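Local atomic coordinates of putative ABC transporter (Thermobispora bispora, PDB entry 4PE6), a protein that probably serves as the extracellular sugar-binding component of an ABC importer, holding a small polyhydroxylated acid in the present structure. Residues I53-V58 with L78-D83; K108-D113 with V265-A270; R240-W245 with S301-D306; A271-E276 with E316-Q321; K282-P287 with E323-G328. All coordinates share one frame; numbering follows the deposited sequence.

Interaction 1 of 5, residues I53-V58 with L78-D83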
# COMPACT_ATOMS: atom_id res chain seq x y z
N ILE A 53 20.82 8.89 -12.48
CA ILE A 53 21.02 9.44 -11.13
C ILE A 53 22.43 9.11 -10.68
O ILE A 53 23.06 8.20 -11.23
CB ILE A 53 20.01 8.87 -10.12
CG1 ILE A 53 20.29 7.39 -9.81
CG2 ILE A 53 18.59 9.01 -10.64
CD1 ILE A 53 19.46 6.88 -8.65
N GLY A 54 22.92 9.85 -9.68
CA GLY A 54 24.26 9.62 -9.13
C GLY A 54 24.25 8.91 -7.79
O GLY A 54 25.23 8.29 -7.41
N LYS A 55 23.14 9.00 -7.08
CA LYS A 55 23.06 8.53 -5.72
C LYS A 55 21.60 8.37 -5.29
O LYS A 55 20.72 9.12 -5.74
CB LYS A 55 23.77 9.52 -4.79
CG LYS A 55 23.90 9.07 -3.34
CD LYS A 55 24.59 10.13 -2.50
CE LYS A 55 24.51 9.76 -1.03
NZ LYS A 55 25.41 10.60 -0.19
N TYR A 56 21.37 7.37 -4.45
CA TYR A 56 20.06 7.17 -3.83
C TYR A 56 20.25 6.72 -2.39
O TYR A 56 21.25 6.08 -2.06
CB TYR A 56 19.22 6.17 -4.63
CG TYR A 56 19.65 4.72 -4.54
CD1 TYR A 56 19.16 3.88 -3.55
CD2 TYR A 56 20.54 4.18 -5.48
CE1 TYR A 56 19.56 2.55 -3.47
CE2 TYR A 56 20.93 2.85 -5.41
CZ TYR A 56 20.44 2.05 -4.41
OH TYR A 56 20.85 0.73 -4.35
N LYS A 57 19.28 7.07 -1.54
CA LYS A 57 19.27 6.68 -0.15
C LYS A 57 17.84 6.42 0.33
O LYS A 57 16.92 7.20 0.04
CB LYS A 57 19.91 7.78 0.70
CG LYS A 57 20.32 7.32 2.09
CD LYS A 57 20.93 8.47 2.88
CE LYS A 57 21.01 8.18 4.36
NZ LYS A 57 22.19 7.32 4.62
N VAL A 58 17.68 5.32 1.07
CA VAL A 58 16.45 4.97 1.76
C VAL A 58 16.59 5.09 3.27
O VAL A 58 17.52 4.54 3.88
CB VAL A 58 16.04 3.53 1.42
CG1 VAL A 58 14.87 3.07 2.29
CG2 VAL A 58 15.68 3.44 -0.05
N LEU A 78 18.11 16.10 4.56
CA LEU A 78 18.29 17.39 3.90
C LEU A 78 19.73 17.91 4.00
O LEU A 78 20.22 18.55 3.08
CB LEU A 78 17.31 18.44 4.44
CG LEU A 78 15.86 18.17 4.06
CD1 LEU A 78 15.01 19.29 4.64
CD2 LEU A 78 15.67 18.07 2.54
N LEU A 79 20.41 17.59 5.10
CA LEU A 79 21.82 17.92 5.25
C LEU A 79 22.70 17.34 4.16
O LEU A 79 23.77 17.86 3.91
CB LEU A 79 22.36 17.46 6.61
CG LEU A 79 21.71 18.11 7.82
CD1 LEU A 79 22.13 17.39 9.09
CD2 LEU A 79 22.06 19.60 7.87
N GLN A 80 22.27 16.23 3.55
CA GLN A 80 23.03 15.58 2.49
C GLN A 80 22.67 16.13 1.11
O GLN A 80 23.15 15.63 0.09
CB GLN A 80 22.78 14.08 2.51
CG GLN A 80 23.27 13.41 3.79
CD GLN A 80 22.89 11.95 3.84
OE1 GLN A 80 22.06 11.56 4.64
NE2 GLN A 80 23.51 11.13 2.99
N LYS A 81 21.81 17.14 1.07
CA LYS A 81 21.52 17.88 -0.15
C LYS A 81 20.92 17.03 -1.27
O LYS A 81 21.42 17.02 -2.39
CB LYS A 81 22.79 18.59 -0.64
CG LYS A 81 23.28 19.66 0.31
CD LYS A 81 22.38 20.90 0.25
CE LYS A 81 23.06 22.12 0.85
NZ LYS A 81 23.30 21.92 2.30
N PRO A 82 19.81 16.34 -0.98
CA PRO A 82 19.17 15.62 -2.05
C PRO A 82 18.54 16.59 -3.07
O PRO A 82 18.10 17.67 -2.72
CB PRO A 82 18.11 14.81 -1.32
CG PRO A 82 17.70 15.71 -0.18
CD PRO A 82 18.97 16.40 0.23
N ASP A 83 18.50 16.16 -4.31
CA ASP A 83 17.81 16.93 -5.37
C ASP A 83 16.29 16.71 -5.38
O ASP A 83 15.51 17.58 -5.78
CB ASP A 83 18.44 16.56 -6.70
CG ASP A 83 19.89 16.97 -6.75
OD1 ASP A 83 20.14 18.19 -6.69
OD2 ASP A 83 20.78 16.10 -6.79
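Lys55 and Lys57 on strand 55-60 both reach toward Gln80, in the turn that closes helix 67-78 within a beta-alpha-beta crossover running on to strand 84-88. Strand 20-25 lies between those two strands in the sheet, and its Phe20 touches Lys57 and Gln80. Lys55 comes first: with CG anti to the backbone N (chi1 -174°) and the rest of the chain extended, its NZ stops 3.7 Å from Gln80 NE2, a contact of two donors without a hydrogen bond, while its charge makes a cation-pi interaction with Phe20. Tyr56 turns instead to helix 31-49. Lys57 again points at the turn and crosses Gln80 at about a right angle, offering methylenes rather than its amine. An alanine in place of Gln80 would remove the whole amide and is likely to leave both lysine chains with more freedom to swing. Lys57 CE packs 3.6 Å from Gln80 OE1, and its CD sits 3.7 Å from both Gln80 OE1 and Gln80 NE2.

Interaction 2 of 5, residues K108-D113 with V265-A270. With LTH ((2R,3S)-2,3,4-trihydroxybutanoic acid), chain C.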
# COMPACT_ATOMS: atom_id res chain seq x y z
N LYS A 108 12.86 18.96 -4.82
CA LYS A 108 11.60 18.51 -5.39
C LYS A 108 11.04 17.44 -4.47
O LYS A 108 11.76 16.49 -4.09
CB LYS A 108 11.78 17.93 -6.82
CG LYS A 108 12.20 18.93 -7.89
CD LYS A 108 11.29 20.15 -7.86
CE LYS A 108 11.17 20.86 -9.18
NZ LYS A 108 12.16 21.93 -9.36
N VAL A 109 9.77 17.56 -4.12
CA VAL A 109 9.18 16.65 -3.14
C VAL A 109 8.01 15.92 -3.75
O VAL A 109 7.06 16.54 -4.21
CB VAL A 109 8.76 17.41 -1.86
CG1 VAL A 109 8.01 16.48 -0.91
CG2 VAL A 109 9.97 18.02 -1.19
N VAL A 110 8.11 14.59 -3.80
CA VAL A 110 7.01 13.74 -4.19
C VAL A 110 6.55 12.95 -2.98
O VAL A 110 7.29 12.10 -2.43
CB VAL A 110 7.42 12.76 -5.31
CG1 VAL A 110 6.23 11.93 -5.74
CG2 VAL A 110 8.00 13.53 -6.50
N VAL A 111 5.34 13.25 -2.54
CA VAL A 111 4.67 12.44 -1.54
C VAL A 111 3.99 11.30 -2.28
O VAL A 111 3.25 11.53 -3.25
CB VAL A 111 3.63 13.28 -0.79
CG1 VAL A 111 2.72 12.40 0.06
CG2 VAL A 111 4.33 14.35 0.05
N PHE A 112 4.22 10.07 -1.86
CA PHE A 112 3.61 8.94 -2.53
C PHE A 112 2.92 7.99 -1.56
O PHE A 112 3.18 8.02 -0.36
CB PHE A 112 4.58 8.18 -3.46
CG PHE A 112 5.62 7.39 -2.73
CD1 PHE A 112 6.75 8.01 -2.25
CD2 PHE A 112 5.44 6.04 -2.50
CE1 PHE A 112 7.73 7.28 -1.58
CE2 PHE A 112 6.39 5.32 -1.82
CZ PHE A 112 7.53 5.93 -1.36
N ASP A 113 2.03 7.18 -2.10
CA ASP A 113 1.20 6.25 -1.33
C ASP A 113 0.49 6.96 -0.20
O ASP A 113 0.33 6.42 0.91
CB ASP A 113 2.08 5.11 -0.79
CG ASP A 113 1.26 4.02 -0.11
OD1 ASP A 113 0.24 3.63 -0.67
OD2 ASP A 113 1.66 3.57 1.00
N VAL A 265 8.45 3.43 -7.35
CA VAL A 265 9.16 3.48 -8.61
C VAL A 265 8.55 4.58 -9.49
O VAL A 265 9.26 5.34 -10.13
CB VAL A 265 9.06 2.14 -9.35
CG1 VAL A 265 9.70 2.25 -10.71
CG2 VAL A 265 9.73 1.03 -8.55
N ALA A 266 7.23 4.65 -9.51
CA ALA A 266 6.56 5.74 -10.22
C ALA A 266 6.98 7.11 -9.65
O ALA A 266 7.14 8.06 -10.39
CB ALA A 266 5.05 5.58 -10.16
N ALA A 267 7.14 7.19 -8.33
CA ALA A 267 7.58 8.43 -7.69
C ALA A 267 9.01 8.81 -8.11
O ALA A 267 9.31 9.98 -8.31
CB ALA A 267 7.49 8.30 -6.18
N LEU A 268 9.87 7.81 -8.28
CA LEU A 268 11.22 8.03 -8.81
C LEU A 268 11.16 8.68 -10.19
O LEU A 268 11.87 9.64 -10.46
CB LEU A 268 11.97 6.70 -8.90
CG LEU A 268 13.34 6.67 -9.56
CD1 LEU A 268 14.32 7.60 -8.87
CD2 LEU A 268 13.89 5.25 -9.62
N TRP A 269 10.34 8.12 -11.08
CA TRP A 269 10.22 8.67 -12.44
C TRP A 269 9.62 10.06 -12.42
O TRP A 269 10.08 10.94 -13.13
CB TRP A 269 9.42 7.75 -13.35
CG TRP A 269 10.06 6.39 -13.52
CD1 TRP A 269 9.47 5.19 -13.33
CD2 TRP A 269 11.42 6.11 -13.90
NE1 TRP A 269 10.36 4.16 -13.57
CE2 TRP A 269 11.57 4.70 -13.90
CE3 TRP A 269 12.52 6.91 -14.23
CZ2 TRP A 269 12.77 4.07 -14.23
CZ3 TRP A 269 13.72 6.29 -14.58
CH2 TRP A 269 13.84 4.87 -14.56
N ALA A 270 8.61 10.27 -11.58
CA ALA A 270 8.08 11.62 -11.38
C ALA A 270 9.18 12.61 -10.96
O ALA A 270 9.30 13.70 -11.51
CB ALA A 270 6.96 11.60 -10.35
O1 LTH C . 0.05 -1.71 3.14
C1 LTH C . 0.69 -0.61 3.32
O LTH C . 1.65 -0.44 4.11
C2 LTH C . 0.32 0.61 2.44
O2 LTH C . 1.09 1.77 2.81
C3 LTH C . -1.14 0.97 2.56
O3 LTH C . -1.45 1.27 3.92
C4 LTH C . -1.42 2.22 1.71
O4 LTH C . -1.19 1.83 0.33
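Asp113 OD1 accepts a hydrogen bond of 2.5 Å from O4 of the bound trihydroxybutanoic acid and a second bond from Gln263. Its twin OD2 is used in the same way, taking O2 of the ligand at 2.6 Å and also the amide of Asn88. The carboxylate thus spans two ligand hydroxyls, while two second-shell amides help to fix its rotation. Behind it, strand 108-112 lies nearly antiparallel to the helical segment 265-270 (158°), their axes 8.9 Å apart. The small Ala267 is consistent with this close approach: its CB meets Val110 CG1 at 3.9 Å and Phe112 CB at 4.0 Å. Phe112 CG occupies the position between the backbone N and the carbonyl carbon (chi1 72°), which brings the base of the ring obliquely against the same methyl. Val110 CG2 adds a looser touch on Ala270. A helix laid on a parallel strand whose end carries a ligand-binding acid is characteristic of the periplasmic binding protein fold, where the pocket lies between two lobes.

Interaction 3 of 5, residues R240-W245 with S301-D306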
# COMPACT_ATOMS: atom_id res chain seq x y z
N ARG A 240 3.00 -16.09 -1.18
CA ARG A 240 2.59 -17.06 -0.17
C ARG A 240 1.06 -17.12 -0.00
O ARG A 240 0.48 -18.20 0.13
CB ARG A 240 3.24 -16.71 1.17
CG ARG A 240 2.82 -17.61 2.33
CD ARG A 240 3.50 -17.20 3.63
NE ARG A 240 4.96 -17.30 3.51
CZ ARG A 240 5.80 -16.28 3.36
NH1 ARG A 240 5.37 -15.01 3.32
NH2 ARG A 240 7.09 -16.54 3.25
N ALA A 241 0.41 -15.96 -0.01
CA ALA A 241 -1.05 -15.92 0.19
C ALA A 241 -1.79 -16.47 -1.03
O ALA A 241 -2.76 -17.23 -0.90
CB ALA A 241 -1.51 -14.51 0.49
N LEU A 242 -1.34 -16.07 -2.21
CA LEU A 242 -1.90 -16.60 -3.46
C LEU A 242 -1.81 -18.12 -3.56
O LEU A 242 -2.78 -18.78 -3.92
CB LEU A 242 -1.24 -15.94 -4.67
CG LEU A 242 -1.91 -14.67 -5.20
CD1 LEU A 242 -2.63 -13.83 -4.15
CD2 LEU A 242 -0.86 -13.82 -5.91
N SER A 243 -0.65 -18.67 -3.19
CA SER A 243 -0.45 -20.11 -3.15
C SER A 243 -1.34 -20.81 -2.12
O SER A 243 -1.85 -21.91 -2.37
CB SER A 243 1.02 -20.45 -2.86
OG SER A 243 1.90 -19.73 -3.72
N TYR A 244 -1.50 -20.19 -0.95
CA TYR A 244 -2.35 -20.74 0.10
C TYR A 244 -3.81 -20.76 -0.36
O TYR A 244 -4.53 -21.74 -0.15
CB TYR A 244 -2.19 -19.92 1.39
CG TYR A 244 -3.15 -20.31 2.49
CD1 TYR A 244 -2.86 -21.37 3.36
CD2 TYR A 244 -4.35 -19.61 2.67
CE1 TYR A 244 -3.74 -21.71 4.37
CE2 TYR A 244 -5.23 -19.96 3.68
CZ TYR A 244 -4.92 -21.00 4.52
OH TYR A 244 -5.81 -21.33 5.51
N TRP A 245 -4.22 -19.66 -1.00
CA TRP A 245 -5.53 -19.54 -1.63
C TRP A 245 -5.79 -20.71 -2.60
O TRP A 245 -6.86 -21.32 -2.58
CB TRP A 245 -5.60 -18.17 -2.33
CG TRP A 245 -6.95 -17.68 -2.77
CD1 TRP A 245 -8.15 -18.27 -2.54
CD2 TRP A 245 -7.21 -16.49 -3.51
NE1 TRP A 245 -9.16 -17.52 -3.11
CE2 TRP A 245 -8.61 -16.42 -3.71
CE3 TRP A 245 -6.41 -15.46 -4.03
CZ2 TRP A 245 -9.21 -15.37 -4.41
CZ3 TRP A 245 -7.00 -14.43 -4.73
CH2 TRP A 245 -8.40 -14.39 -4.92
N SER A 301 2.73 -17.35 -10.54
CA SER A 301 3.83 -17.87 -11.34
C SER A 301 5.07 -17.02 -11.22
O SER A 301 6.18 -17.54 -11.37
CB SER A 301 3.42 -17.96 -12.80
OG SER A 301 2.37 -18.88 -12.95
N VAL A 302 4.91 -15.72 -10.99
CA VAL A 302 6.05 -14.81 -10.99
C VAL A 302 6.53 -14.41 -9.60
O VAL A 302 7.72 -14.17 -9.43
CB VAL A 302 5.79 -13.53 -11.83
CG1 VAL A 302 5.69 -13.90 -13.31
CG2 VAL A 302 4.55 -12.78 -11.37
N LEU A 303 5.64 -14.33 -8.62
CA LEU A 303 6.02 -13.78 -7.32
C LEU A 303 6.70 -14.80 -6.45
O LEU A 303 6.21 -15.92 -6.30
CB LEU A 303 4.78 -13.30 -6.56
CG LEU A 303 3.90 -12.28 -7.25
CD1 LEU A 303 2.65 -12.09 -6.41
CD2 LEU A 303 4.64 -10.97 -7.46
N LYS A 304 7.82 -14.40 -5.86
CA LYS A 304 8.42 -15.14 -4.76
C LYS A 304 7.48 -15.05 -3.55
O LYS A 304 6.61 -14.16 -3.51
CB LYS A 304 9.80 -14.57 -4.44
CG LYS A 304 10.78 -14.70 -5.60
CD LYS A 304 12.21 -14.41 -5.19
CE LYS A 304 12.42 -12.95 -4.80
NZ LYS A 304 12.26 -12.00 -5.95
N PRO A 305 7.64 -15.97 -2.59
CA PRO A 305 6.63 -16.06 -1.53
C PRO A 305 6.39 -14.73 -0.80
O PRO A 305 5.23 -14.36 -0.58
CB PRO A 305 7.21 -17.13 -0.58
CG PRO A 305 8.10 -17.96 -1.44
CD PRO A 305 8.68 -17.01 -2.44
N ASP A 306 7.46 -14.02 -0.46
CA ASP A 306 7.33 -12.76 0.26
C ASP A 306 7.18 -11.52 -0.64
O ASP A 306 7.14 -10.40 -0.15
CB ASP A 306 8.52 -12.57 1.19
CG ASP A 306 8.55 -13.60 2.28
OD1 ASP A 306 7.59 -13.66 3.08
OD2 ASP A 306 9.53 -14.36 2.37
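Arg240 grips Asp306 end-on, both terminal nitrogens converging on one carboxylate oxygen in a salt bridge between helix 239-247 and the loop that follows helix 293-302, a surface contact in one lobe of the periplasmic binding protein fold. NH1 of Arg240 lies 2.6 Å from Asp306 OD1, and NH2 of Arg240 lies 2.9 Å from that same atom. Both donors keep OD1 in the guanidinium plane, yet they meet it from above the carboxylate plane and from the same face, in keeping with the 47° between the two planes. A weak bond from NH2 to Asp306 OD2 adds little. The bend at chi3 (-61°) turns the otherwise extended arginine so that its head lies alongside Asp306, and Pro305 CB stands over one guanidinium face. One step further out, the backbone fixes the base of the pair: Arg240 N, in the first turn of its helix, donates to a lone pair of Pro305 O at 2.9 Å. Tyr217 touches the arginine from helix 216-226. Beneath the polar layer, Leu242 packs on Ile291 and Ala256 and turns toward the loop, where its CD2 meets Leu303 CD1 at 3.9 Å.

Interaction 4 of 5, residues A271-E276 with E316-Q321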
# COMPACT_ATOMS: atom_id res chain seq x y z
N ALA A 271 9.98 12.23 -9.97
CA ALA A 271 11.05 13.10 -9.50
C ALA A 271 12.03 13.46 -10.61
O ALA A 271 12.43 14.62 -10.73
CB ALA A 271 11.78 12.47 -8.32
N LEU A 272 12.43 12.47 -11.42
CA LEU A 272 13.38 12.72 -12.47
C LEU A 272 12.78 13.65 -13.53
O LEU A 272 13.49 14.50 -14.05
CB LEU A 272 13.83 11.42 -13.14
CG LEU A 272 14.62 10.47 -12.25
CD1 LEU A 272 15.09 9.29 -13.09
CD2 LEU A 272 15.79 11.13 -11.57
N ASP A 273 11.50 13.52 -13.81
CA ASP A 273 10.85 14.42 -14.78
C ASP A 273 10.77 15.84 -14.22
O ASP A 273 11.01 16.84 -14.93
CB ASP A 273 9.48 13.89 -15.21
CG ASP A 273 9.59 12.87 -16.37
OD1 ASP A 273 10.71 12.64 -16.86
OD2 ASP A 273 8.56 12.30 -16.80
N LEU A 274 10.49 15.93 -12.92
CA LEU A 274 10.44 17.20 -12.23
C LEU A 274 11.80 17.88 -12.30
O LEU A 274 11.90 19.10 -12.55
CB LEU A 274 10.01 16.99 -10.78
CG LEU A 274 8.51 16.72 -10.56
CD1 LEU A 274 8.23 16.56 -9.09
CD2 LEU A 274 7.62 17.81 -11.12
N LEU A 275 12.86 17.10 -12.10
CA LEU A 275 14.22 17.63 -12.07
C LEU A 275 14.70 18.16 -13.42
O LEU A 275 15.60 19.01 -13.46
CB LEU A 275 15.19 16.57 -11.54
CG LEU A 275 15.12 16.35 -10.03
CD1 LEU A 275 15.96 15.13 -9.63
CD2 LEU A 275 15.56 17.61 -9.28
N GLU A 276 14.13 17.67 -14.52
CA GLU A 276 14.46 18.22 -15.83
C GLU A 276 13.44 19.23 -16.35
O GLU A 276 13.33 19.47 -17.55
CB GLU A 276 14.73 17.09 -16.84
CG GLU A 276 13.58 16.14 -17.14
CD GLU A 276 13.94 15.14 -18.25
OE1 GLU A 276 13.37 15.22 -19.38
OE2 GLU A 276 14.84 14.31 -18.01
N GLU A 316 8.74 5.23 -19.39
CA GLU A 316 7.75 5.38 -20.45
C GLU A 316 6.31 5.06 -20.00
O GLU A 316 5.37 5.82 -20.30
CB GLU A 316 8.14 4.52 -21.69
CG GLU A 316 7.68 5.13 -23.01
CD GLU A 316 8.06 6.60 -23.13
OE1 GLU A 316 9.28 6.92 -23.11
OE2 GLU A 316 7.14 7.45 -23.23
N LEU A 317 6.13 3.97 -19.26
CA LEU A 317 4.79 3.64 -18.74
C LEU A 317 4.32 4.70 -17.75
O LEU A 317 3.15 5.07 -17.76
CB LEU A 317 4.74 2.25 -18.08
CG LEU A 317 4.79 1.06 -19.06
CD1 LEU A 317 4.89 -0.25 -18.29
CD2 LEU A 317 3.59 1.04 -20.00
N PHE A 318 5.24 5.20 -16.93
CA PHE A 318 4.93 6.33 -16.05
C PHE A 318 4.36 7.52 -16.84
O PHE A 318 3.27 8.01 -16.53
CB PHE A 318 6.16 6.78 -15.27
CG PHE A 318 5.99 8.11 -14.61
CD1 PHE A 318 5.23 8.22 -13.46
CD2 PHE A 318 6.54 9.26 -15.16
CE1 PHE A 318 5.02 9.45 -12.86
CE2 PHE A 318 6.34 10.49 -14.56
CZ PHE A 318 5.59 10.58 -13.40
N ARG A 319 5.10 7.97 -17.85
CA ARG A 319 4.68 9.10 -18.68
C ARG A 319 3.33 8.88 -19.35
O ARG A 319 2.51 9.80 -19.42
CB ARG A 319 5.76 9.45 -19.71
CG ARG A 319 6.91 10.23 -19.10
CD ARG A 319 8.04 10.42 -20.10
NE ARG A 319 9.18 11.12 -19.51
CZ ARG A 319 10.33 11.31 -20.14
NH1 ARG A 319 10.51 10.85 -21.36
NH2 ARG A 319 11.31 11.97 -19.53
N GLN A 320 3.10 7.65 -19.84
CA GLN A 320 1.80 7.29 -20.41
C GLN A 320 0.68 7.53 -19.42
O GLN A 320 -0.36 8.08 -19.77
CB GLN A 320 1.76 5.82 -20.82
CG GLN A 320 2.47 5.49 -22.12
CD GLN A 320 2.39 4.00 -22.43
OE1 GLN A 320 1.39 3.34 -22.12
NE2 GLN A 320 3.45 3.46 -23.02
N GLN A 321 0.86 7.07 -18.18
CA GLN A 321 -0.17 7.23 -17.15
C GLN A 321 -0.39 8.69 -16.82
O GLN A 321 -1.53 9.11 -16.63
CB GLN A 321 0.18 6.45 -15.87
CG GLN A 321 -0.76 6.71 -14.69
CD GLN A 321 -2.12 6.01 -14.79
OE1 GLN A 321 -2.28 5.05 -15.55
NE2 GLN A 321 -3.09 6.49 -14.01
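Arg319 leaves helix 315-327 with CG beside its backbone N (chi1 -78°) and then runs fully extended to NE, while Asp273 on helix 263-275 has CG beside its own N (chi1 -85°); the two side chains cross obliquely and meet side-on. Arg319 NE donates to Asp273 OD2 at 3.0 Å, and NH2 of Arg319 to OD1 of Asp273 at 2.8 Å. Both bonds are nearly straight, both arrive on the syn side of the carboxylate, and the two planes are only 22° apart, so the pair approaches a flat two-bond salt bridge. Phe318 turns its ring edge to the same acid, with CE2 at 3.6 Å from Asp273 OD2. Glu276 widens the network: its OE1 forms a long ion pair with Arg319 NH2, but its closer partners are Arg278 and Arg315, the latter also bridging to Asp273 OD1. Two acids thereby share three arginines, whose charge probably steadies both carboxylates in ionised form. A leucine in place of Arg319 would probably leave the largely buried Asp273 carboxylate without its two-pronged mate and less firmly set in rotation. The cluster ties helix 263-275 to helix 315-327, with Phe318 wedged toward Trp269, Ala270 and Leu124 of strand 122-126, and with Leu274 reaching strand 108-112 on the inner side.

Interaction 5 of 5, residues K282-P287 with E323-G328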
# COMPACT_ATOMS: atom_id res chain seq x y z
N LYS A 282 -0.23 18.25 -9.76
CA LYS A 282 0.06 18.22 -8.33
C LYS A 282 -0.52 16.97 -7.66
O LYS A 282 -0.06 16.57 -6.59
CB LYS A 282 -0.51 19.46 -7.60
CG LYS A 282 0.06 20.80 -8.03
CD LYS A 282 1.54 20.99 -7.67
CE LYS A 282 1.72 21.32 -6.20
NZ LYS A 282 3.12 21.72 -5.89
N GLN A 283 -1.57 16.41 -8.26
CA GLN A 283 -2.21 15.21 -7.74
C GLN A 283 -2.32 14.18 -8.86
O GLN A 283 -2.82 14.48 -9.93
CB GLN A 283 -3.58 15.53 -7.15
CG GLN A 283 -4.18 14.37 -6.34
CD GLN A 283 -4.72 13.25 -7.21
OE1 GLN A 283 -5.25 13.49 -8.30
NE2 GLN A 283 -4.57 12.01 -6.75
N MSE A 284 -1.83 12.98 -8.61
CA MSE A 284 -1.86 11.90 -9.59
C MSE A 284 -2.36 10.63 -8.95
O MSE A 284 -1.81 10.16 -7.95
CB MSE A 284 -0.47 11.66 -10.18
CG MSE A 284 0.17 12.88 -10.84
SE MSE A 284 2.06 12.54 -11.30
CE MSE A 284 2.66 13.46 -9.67
N THR A 285 -3.42 10.07 -9.51
CA THR A 285 -3.89 8.76 -9.07
C THR A 285 -3.42 7.65 -10.00
O THR A 285 -3.77 7.60 -11.18
CB THR A 285 -5.42 8.74 -8.90
OG1 THR A 285 -5.77 9.64 -7.84
CG2 THR A 285 -5.89 7.37 -8.51
N PHE A 286 -2.61 6.76 -9.44
CA PHE A 286 -2.15 5.57 -10.13
C PHE A 286 -2.98 4.35 -9.68
O PHE A 286 -3.72 4.43 -8.68
CB PHE A 286 -0.65 5.36 -9.86
CG PHE A 286 0.26 6.10 -10.81
CD1 PHE A 286 0.18 7.47 -10.94
CD2 PHE A 286 1.20 5.41 -11.57
CE1 PHE A 286 1.01 8.16 -11.82
CE2 PHE A 286 2.03 6.09 -12.45
CZ PHE A 286 1.93 7.47 -12.59
N PRO A 287 -2.88 3.22 -10.40
CA PRO A 287 -3.77 2.09 -10.16
C PRO A 287 -3.35 1.15 -9.05
O PRO A 287 -2.17 0.81 -8.91
CB PRO A 287 -3.74 1.33 -11.50
CG PRO A 287 -2.38 1.64 -12.05
CD PRO A 287 -2.14 3.08 -11.67
N GLU A 323 0.04 11.12 -18.92
CA GLU A 323 -0.69 11.66 -20.07
C GLU A 323 -2.16 11.31 -20.01
O GLU A 323 -3.00 12.15 -20.34
CB GLU A 323 -0.07 11.20 -21.39
CG GLU A 323 1.04 12.12 -21.85
CD GLU A 323 0.52 13.50 -22.23
OE1 GLU A 323 -0.43 13.58 -23.04
OE2 GLU A 323 1.06 14.51 -21.71
N ALA A 324 -2.48 10.09 -19.59
CA ALA A 324 -3.87 9.69 -19.36
C ALA A 324 -4.53 10.52 -18.27
O ALA A 324 -5.70 10.86 -18.38
CB ALA A 324 -3.96 8.21 -19.03
N ILE A 325 -3.79 10.85 -17.21
CA ILE A 325 -4.33 11.68 -16.14
C ILE A 325 -4.60 13.10 -16.64
O ILE A 325 -5.66 13.64 -16.39
CB ILE A 325 -3.38 11.71 -14.91
CG1 ILE A 325 -3.37 10.34 -14.22
CG2 ILE A 325 -3.81 12.78 -13.91
CD1 ILE A 325 -2.31 10.20 -13.13
N LYS A 326 -3.63 13.69 -17.33
CA LYS A 326 -3.76 15.07 -17.81
C LYS A 326 -4.90 15.20 -18.79
O LYS A 326 -5.67 16.16 -18.74
CB LYS A 326 -2.48 15.54 -18.51
CG LYS A 326 -1.34 15.90 -17.58
CD LYS A 326 -0.11 16.29 -18.38
CE LYS A 326 0.94 16.95 -17.51
NZ LYS A 326 2.32 16.64 -17.97
N THR A 327 -4.99 14.24 -19.71
CA THR A 327 -6.00 14.27 -20.75
C THR A 327 -7.31 13.63 -20.31
O THR A 327 -8.27 13.63 -21.06
CB THR A 327 -5.52 13.55 -22.03
OG1 THR A 327 -5.34 12.16 -21.77
CG2 THR A 327 -4.21 14.18 -22.56
N GLY A 328 -7.35 13.07 -19.11
CA GLY A 328 -8.55 12.37 -18.64
C GLY A 328 -8.86 11.10 -19.42
O GLY A 328 -9.98 10.61 -19.37
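Ile325 carries the contact, pressing from helix 315-327, the last helix of the chain, onto strand 283-290 in a helix-on-sheet packing; the axes of segments 323-327 and 283-286 pass 9.1 Å apart. Along the helix, Glu323 contributes its backbone carbonyl to the end of the helix. Ile325 holds CG1 beside its backbone N (chi1 -70°), which sends CD1 down onto the strand: the methyl lies 3.6 Å from Thr285 O, 3.8 Å from Met284 CB, a residue present as selenomethionine, and 4.1 Å from Phe286 CE1, meeting that ring obliquely. One methyl thus touches three consecutive strand residues. Phe286 also stands edge-to-face with Trp313, while the strand pairs through its backbone with the parallel strand 122-126. Lys326 turns elsewhere, to the carbonyl of Asp279. Thr327 then folds back on its own helix, and Gly328 departs with positive phi. The Glu323 carbonyl accepts twice from opposite faces of its plane, from Thr327 N at 3.0 Å and from Thr327 OG1 at 2.7 Å.

Interactions 2, 4 and 5 lie on one side of the chain's centre and touch one another, and interaction 1 adjoins 2 and 4, whereas interaction 3 stands apart, its centre about 28 Å from that of interaction 2. Interactions 2 and 4 share helix 263-275: the ring of Phe318 in interaction 4 packs onto Ala270 of interaction 2, CZ to CA 3.4 Å, and their centres are about 9 Å apart. Interactions 4 and 5 share helix 315-327 and join where Phe318 CD1 meets Phe286 CZ at 3.5 Å. Interaction 1 connects to interaction 2 through a probable backbone hydrogen bond, Asp83 O to Lys108 N. Among the five, interaction 2 alone touches the ligand directly; the side chains of Phe286 and Asp306 lie about 11 and 14 Å from it.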